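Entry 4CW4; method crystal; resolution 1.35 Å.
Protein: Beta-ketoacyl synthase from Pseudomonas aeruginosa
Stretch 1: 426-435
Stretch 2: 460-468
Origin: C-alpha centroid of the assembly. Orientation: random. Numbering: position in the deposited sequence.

Stretch 1, residues 426-435: GLDTVRHASF
Stretch 2, residues 460-468: AFGIDGWPV

Two stretches of one chain of this Pseudomonas aeruginosa beta-ketoacyl synthase pack side by side, running the same way: Arg431 CA lies 4.8 Å from Ile463 CA, and Phe435 CA 4.9 Å from Pro467 CA. Stretch 1 is helical from Leu427, capped by Gly426 (phi 91°), and extended at Ser434 and Phe435; Gly426 O accepts from Val430 N (3.2 Å), and Leu427 O from Arg431 N (2.8 Å). Stretch 2 leaves a helix through the Schellman turn at Gly462 (phi/psi 69/34°), turns again at Gly465 (54/39°) and is extended from Trp466.

The carbonyl of Phe461, just before Gly462, accepts from Arg431. The Arg431 side chain (chi1 m, chi2 and chi3 t) brings the guanidinium edge to that oxygen: Arg431 NE donates to Phe461 O at 2.8 Å, nearly straight at 166°, and Arg431 NH2 to Phe461 O at 3.2 Å and 135°. Gly462 O, 3.3 Å from Arg431 NE, is too poorly angled to be hydrogen-bonded to it. An ideal CB on Gly462 would sit 2.7 Å from Arg431 NH2, a clash. Water 2 donates to Ala460 O (2.9 Å) and weakly accepts from Arg431 NH2 (3.2 Å).

Water also joins the backbones: water 1 donates to Arg431 O (2.7 Å) and accepts from Asp464 N (3.0 Å).

Further along, Ser434 (chi1 p) relays a chain of bonds. Ser434 OG donates to Val430 O (2.7 Å) and accepts from Trp466 NE1 (2.9 Å, 150°), which meets it edge-on from an indole with chi1 t and chi2 8°. The indole nitrogen is thus satisfied in a buried site.

Two apolar side-chain pairs add to the contact: Val430 CG1 (chi1 t) to Ile463 CD1 (m, t), 3.9 Å; Phe435 CB (chi1 p) to Pro467 CB, 4.0 Å. The contact buries 447 Å², both sides summed.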

# COMPACT_ATOMS: atom_id res chain seq x y z
N GLY A 426 -14.42 -25.71 -19.27
CA GLY A 426 -13.97 -26.72 -20.20
C GLY A 426 -12.98 -26.24 -21.22
O GLY A 426 -12.90 -25.03 -21.51
N LEU A 427 -12.23 -27.18 -21.79
CA LEU A 427 -11.18 -26.87 -22.75
C LEU A 427 -11.70 -26.22 -24.02
O LEU A 427 -11.07 -25.32 -24.55
CB LEU A 427 -10.45 -28.14 -23.18
CG LEU A 427 -9.04 -28.41 -22.70
CD1 LEU A 427 -8.55 -29.69 -23.37
CD2 LEU A 427 -8.09 -27.22 -22.95
N ASP A 428 -12.83 -26.70 -24.54
CA ASP A 428 -13.37 -26.16 -25.79
C ASP A 428 -13.68 -24.68 -25.66
O ASP A 428 -13.34 -23.88 -26.53
CB ASP A 428 -14.62 -26.93 -26.22
CG ASP A 428 -15.19 -26.41 -27.53
OD1 ASP A 428 -14.57 -26.66 -28.58
OD2 ASP A 428 -16.25 -25.74 -27.50
N THR A 429 -14.33 -24.30 -24.56
CA THR A 429 -14.68 -22.89 -24.35
C THR A 429 -13.42 -22.03 -24.19
O THR A 429 -13.36 -20.92 -24.69
CB THR A 429 -15.64 -22.72 -23.15
OG1 THR A 429 -16.88 -23.34 -23.47
CG2 THR A 429 -15.89 -21.25 -22.87
N VAL A 430 -12.42 -22.53 -23.49
CA VAL A 430 -11.16 -21.80 -23.41
C VAL A 430 -10.50 -21.67 -24.79
O VAL A 430 -10.02 -20.60 -25.16
CB VAL A 430 -10.21 -22.45 -22.39
CG1 VAL A 430 -8.80 -21.85 -22.49
CG2 VAL A 430 -10.75 -22.26 -20.98
N ARG A 431 -10.52 -22.75 -25.57
CA ARG A 431 -9.87 -22.73 -26.86
C ARG A 431 -10.55 -21.85 -27.89
O ARG A 431 -9.88 -21.30 -28.75
CB ARG A 431 -9.73 -24.15 -27.42
CG ARG A 431 -8.64 -24.94 -26.73
CD ARG A 431 -8.65 -26.41 -27.16
NE ARG A 431 -7.52 -27.12 -26.57
CZ ARG A 431 -7.41 -28.44 -26.53
NH1 ARG A 431 -8.35 -29.23 -27.06
NH2 ARG A 431 -6.34 -28.98 -25.96
N HIS A 432 -11.87 -21.74 -27.83
CA HIS A 432 -12.60 -21.08 -28.90
C HIS A 432 -13.48 -19.91 -28.48
O HIS A 432 -14.05 -19.24 -29.33
CB HIS A 432 -13.45 -22.12 -29.64
CG HIS A 432 -12.64 -23.24 -30.20
ND1 HIS A 432 -11.78 -23.07 -31.26
CD2 HIS A 432 -12.52 -24.53 -29.82
CE1 HIS A 432 -11.18 -24.22 -31.53
NE2 HIS A 432 -11.61 -25.12 -30.67
N ALA A 433 -13.54 -19.63 -27.18
CA ALA A 433 -14.38 -18.55 -26.70
C ALA A 433 -13.73 -17.81 -25.53
O ALA A 433 -14.42 -17.34 -24.63
CB ALA A 433 -15.74 -19.07 -26.30
N SER A 434 -12.40 -17.70 -25.57
CA SER A 434 -11.70 -16.88 -24.58
C SER A 434 -10.81 -15.85 -25.27
O SER A 434 -10.42 -16.03 -26.42
CB SER A 434 -10.89 -17.73 -23.58
OG SER A 434 -9.67 -18.17 -24.13
N PHE A 435 -10.52 -14.76 -24.56
CA PHE A 435 -9.63 -13.72 -25.05
C PHE A 435 -8.76 -13.21 -23.91
O PHE A 435 -9.04 -13.46 -22.73
CB PHE A 435 -10.40 -12.60 -25.78
CG PHE A 435 -11.28 -11.73 -24.90
CD1 PHE A 435 -12.44 -12.23 -24.31
CD2 PHE A 435 -10.98 -10.38 -24.72
CE1 PHE A 435 -13.26 -11.40 -23.54
CE2 PHE A 435 -11.79 -9.56 -23.95
CZ PHE A 435 -12.93 -10.08 -23.36
N ALA A 460 0.61 -24.77 -24.85
CA ALA A 460 0.38 -25.78 -23.82
C ALA A 460 -1.08 -26.22 -23.75
O ALA A 460 -1.36 -27.39 -23.54
CB ALA A 460 0.85 -25.28 -22.46
N PHE A 461 -2.01 -25.29 -23.95
CA PHE A 461 -3.44 -25.61 -23.81
C PHE A 461 -4.12 -25.83 -25.17
O PHE A 461 -5.34 -25.98 -25.24
CB PHE A 461 -4.14 -24.52 -22.98
CG PHE A 461 -3.78 -24.58 -21.53
CD1 PHE A 461 -4.50 -25.38 -20.65
CD2 PHE A 461 -2.71 -23.85 -21.03
CE1 PHE A 461 -4.16 -25.44 -19.31
CE2 PHE A 461 -2.36 -23.93 -19.68
CZ PHE A 461 -3.09 -24.72 -18.83
N GLY A 462 -3.34 -25.85 -26.24
CA GLY A 462 -3.89 -26.15 -27.55
C GLY A 462 -4.80 -25.07 -28.09
O GLY A 462 -5.75 -25.37 -28.80
N ILE A 463 -4.49 -23.82 -27.77
CA ILE A 463 -5.24 -22.67 -28.25
C ILE A 463 -4.55 -22.13 -29.49
O ILE A 463 -3.32 -22.04 -29.52
CB ILE A 463 -5.28 -21.55 -27.20
CG1 ILE A 463 -5.72 -22.11 -25.84
CG2 ILE A 463 -6.20 -20.44 -27.65
CD1 ILE A 463 -5.67 -21.10 -24.68
N ASP A 464 -5.33 -21.76 -30.49
CA ASP A 464 -4.78 -21.08 -31.66
C ASP A 464 -5.61 -19.83 -31.91
O ASP A 464 -6.75 -19.76 -31.47
CB ASP A 464 -4.79 -22.01 -32.88
CG ASP A 464 -3.90 -21.51 -34.00
OD1 ASP A 464 -3.01 -20.66 -33.75
OD2 ASP A 464 -4.10 -21.96 -35.15
N GLY A 465 -5.04 -18.84 -32.57
CA GLY A 465 -5.74 -17.60 -32.86
C GLY A 465 -6.32 -16.93 -31.63
O GLY A 465 -7.44 -16.40 -31.65
N TRP A 466 -5.57 -16.96 -30.53
CA TRP A 466 -6.07 -16.47 -29.24
C TRP A 466 -6.24 -14.97 -29.33
O TRP A 466 -5.25 -14.26 -29.50
CB TRP A 466 -5.08 -16.79 -28.13
CG TRP A 466 -5.64 -16.96 -26.73
CD1 TRP A 466 -6.94 -17.03 -26.36
CD2 TRP A 466 -4.86 -17.13 -25.55
NE1 TRP A 466 -7.03 -17.22 -24.99
CE2 TRP A 466 -5.76 -17.29 -24.48
CE3 TRP A 466 -3.49 -17.15 -25.30
CZ2 TRP A 466 -5.32 -17.49 -23.16
CZ3 TRP A 466 -3.05 -17.34 -24.00
CH2 TRP A 466 -3.97 -17.51 -22.94
N PRO A 467 -7.47 -14.48 -29.22
CA PRO A 467 -7.64 -13.04 -29.43
C PRO A 467 -7.06 -12.23 -28.28
O PRO A 467 -7.28 -12.53 -27.09
CB PRO A 467 -9.16 -12.86 -29.53
CG PRO A 467 -9.68 -14.23 -29.85
CD PRO A 467 -8.77 -15.17 -29.15
N VAL A 468 -6.32 -11.19 -28.67
CA VAL A 468 -5.64 -10.29 -27.74
C VAL A 468 -6.07 -8.85 -27.97
O VAL A 468 -6.13 -8.37 -29.11
CB VAL A 468 -4.09 -10.40 -27.91
CG1 VAL A 468 -3.36 -9.39 -27.04
CG2 VAL A 468 -3.60 -11.81 -27.62
O HOH W 1 -8.22 -22.48 -30.56
O HOH W 2 -3.57 -28.96 -24.44
O HOH W 3 -8.91 -18.82 -29.67